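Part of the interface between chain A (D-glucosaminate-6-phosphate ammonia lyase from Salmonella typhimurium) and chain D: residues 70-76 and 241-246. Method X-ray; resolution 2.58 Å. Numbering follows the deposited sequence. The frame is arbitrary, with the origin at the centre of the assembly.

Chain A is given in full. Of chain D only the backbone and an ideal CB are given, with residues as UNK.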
# COMPACT_ATOMS: atom_id res chain seq x y z
N THR A 70 -6.77 11.17 40.34
CA THR A 70 -7.23 11.68 39.06
C THR A 70 -8.50 12.50 39.26
O THR A 70 -9.04 12.59 40.37
CB THR A 70 -7.49 10.54 38.07
OG1 THR A 70 -8.52 9.69 38.59
CG2 THR A 70 -6.22 9.72 37.86
N SER A 71 -8.98 13.11 38.17
CA SER A 71 -10.20 13.92 38.26
C SER A 71 -11.44 13.06 38.38
O SER A 71 -12.43 13.47 39.00
CB SER A 71 -10.31 14.84 37.05
OG SER A 71 -10.45 14.09 35.85
N CYS A 72 -11.42 11.87 37.78
CA CYS A 72 -12.58 10.98 37.80
C CYS A 72 -12.11 9.58 37.42
O CYS A 72 -10.96 9.37 37.03
CB CYS A 72 -13.67 11.48 36.85
SG CYS A 72 -13.08 11.77 35.17
N ALA A 73 -13.03 8.62 37.55
CA ALA A 73 -12.69 7.24 37.20
C ALA A 73 -12.45 7.09 35.70
O ALA A 73 -11.60 6.29 35.29
CB ALA A 73 -13.79 6.29 37.66
N SER A 74 -13.18 7.84 34.88
CA SER A 74 -12.94 7.80 33.44
C SER A 74 -11.52 8.25 33.11
O SER A 74 -10.87 7.67 32.23
CB SER A 74 -13.96 8.67 32.70
OG SER A 74 -15.27 8.15 32.83
N ALA A 75 -11.03 9.27 33.81
CA ALA A 75 -9.65 9.69 33.62
C ALA A 75 -8.68 8.63 34.12
O ALA A 75 -7.60 8.45 33.53
CB ALA A 75 -9.40 11.02 34.34
N GLY A 76 -9.03 7.92 35.19
CA GLY A 76 -8.18 6.84 35.67
C GLY A 76 -8.03 5.73 34.65
O GLY A 76 -6.96 5.14 34.51
N UNK D 241 -14.98 14.41 26.86
CA UNK D 241 -15.12 15.29 28.01
C UNK D 241 -15.52 14.54 29.28
O UNK D 241 -15.43 15.12 30.37
CB UNK D 241 -16.15 16.38 27.71
N UNK D 242 -15.95 13.28 29.17
CA UNK D 242 -16.28 12.51 30.36
C UNK D 242 -15.05 12.25 31.21
O UNK D 242 -15.16 12.10 32.43
CB UNK D 242 -16.94 11.18 29.97
N UNK D 243 -13.87 12.21 30.59
CA UNK D 243 -12.62 12.03 31.31
C UNK D 243 -12.02 13.34 31.81
O UNK D 243 -11.08 13.32 32.61
CB UNK D 243 -11.61 11.32 30.41
N UNK D 244 -12.54 14.48 31.34
CA UNK D 244 -12.07 15.79 31.78
C UNK D 244 -13.10 16.45 32.68
O UNK D 244 -13.51 17.59 32.42
CB UNK D 244 -11.76 16.69 30.58
N UNK D 245 -13.50 15.77 33.74
CA UNK D 245 -14.69 16.17 34.47
C UNK D 245 -14.42 17.35 35.39
O UNK D 245 -13.38 17.42 36.05
CB UNK D 245 -15.23 14.99 35.28
N UNK D 246 -15.38 18.27 35.43
CA UNK D 246 -15.48 19.29 36.46
C UNK D 246 -16.83 19.11 37.13
O UNK D 246 -17.85 18.95 36.45
CB UNK D 246 -15.32 20.70 35.89

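Position 241 has helical phi/psi (-74/-14), and no atom of the chain A stretch lies within 5.5 Å of its ideal CB. Chain A therefore sets no demand here, and many residues would suit. The deposited residue is D:Ala241, which makes no contact with the stretch; its carbonyl O accepts a weak backbone bond from N of position 244, at 3.1 Å.

At position 242 the CA-to-CB bond runs sideways to chain A, and the ideal CB sits 4.5 Å from A:Ser74 OG. The backbone (-66/-27) is permissive. A side chain leaving sideways can pass the serine without entering a pocket, so a long flexible chain, polar or aliphatic, would fit, as would a small one. The residue is D:Arg242. With chi1 at -169° (t) and chi2 at 73° (p), its CG lies 3.7 Å from A:Ser74 OG, and the guanidinium meets that hydroxyl obliquely. Its carbonyl matters as well: D:Arg242 O is 3.5 Å from A:Cys72 SG and 3.6 Å from A:Ser74 CB.

Position 243 is where the backbones come closest, its CA lying 4.4 Å from that of A:Ala75. The ideal CB points sideways, 4.0 Å from A:Ala75 N, 4.1 Å from A:Ser74 C and 5.0 Å from A:Cys72 SG. A small residue fits readily beside the first turn of the chain A helix, though the visible atoms do not exclude a larger one leading off sideways. It is D:Ala243, whose CB packs 4.2 Å from A:Ser74 CB. Its carbonyl O reaches A:Ala75 CB at 3.3 Å and A:Ser71 OG at 3.4 Å, the latter too ambiguous in geometry to assign.

Position 244 turns CA-to-CB away from chain A, with phi/psi of -108/55 and no atom of the stretch within 5.5 Å of the ideal CB. Size is unrestricted from this side. D:Met244 occupies it, extended beyond chi1 (chi2 162°, chi3 -175°), and its side chain comes no nearer than 6.0 Å to the stretch.

At position 245 the extended backbone (-78/139) directs CA-to-CB toward chain A. The ideal CB is 3.9 Å from A:Cys72 SG and 4.9 Å from A:Ser71 OG. That sulfur caps the chain A helix, accepting from A:Ala75 N at 3.5 Å. A CB facing it suits a nonpolar contact, and alanine or any of several longer chains able to continue outward would serve. The residue is D:Lys245: its CB packs against A:Cys72 SG at 3.9 Å, while chi1 of -155° and two further t torsions lead its end away.

Position 246 is extended (-121/132) and points away, so chain A leaves the choice open, beta-branched residues included. D:Ile246 takes it without contact.

Chain D, residues 241-246: ARAMKI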
# COMPACT_ATOMS: atom_id res chain seq x y z
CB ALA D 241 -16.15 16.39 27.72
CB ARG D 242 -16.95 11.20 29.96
CG ARG D 242 -17.58 10.43 31.11
CD ARG D 242 -18.86 11.09 31.60
NE ARG D 242 -19.67 10.20 32.41
CZ ARG D 242 -19.49 9.99 33.71
NH1 ARG D 242 -18.53 10.62 34.37
NH2 ARG D 242 -20.28 9.14 34.35
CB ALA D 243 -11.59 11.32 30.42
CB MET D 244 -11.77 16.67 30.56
CG MET D 244 -10.95 15.96 29.51
SD MET D 244 -11.02 16.76 27.90
CE MET D 244 -10.10 15.58 26.92
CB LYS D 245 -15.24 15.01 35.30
CG LYS D 245 -16.73 15.14 35.60
CD LYS D 245 -17.19 14.13 36.62
CE LYS D 245 -18.68 14.25 36.88
NZ LYS D 245 -19.45 13.13 36.28
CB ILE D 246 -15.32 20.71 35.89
CG1 ILE D 246 -15.56 21.75 36.99
CG2 ILE D 246 -16.25 20.93 34.71
CD1 ILE D 246 -15.26 23.16 36.57
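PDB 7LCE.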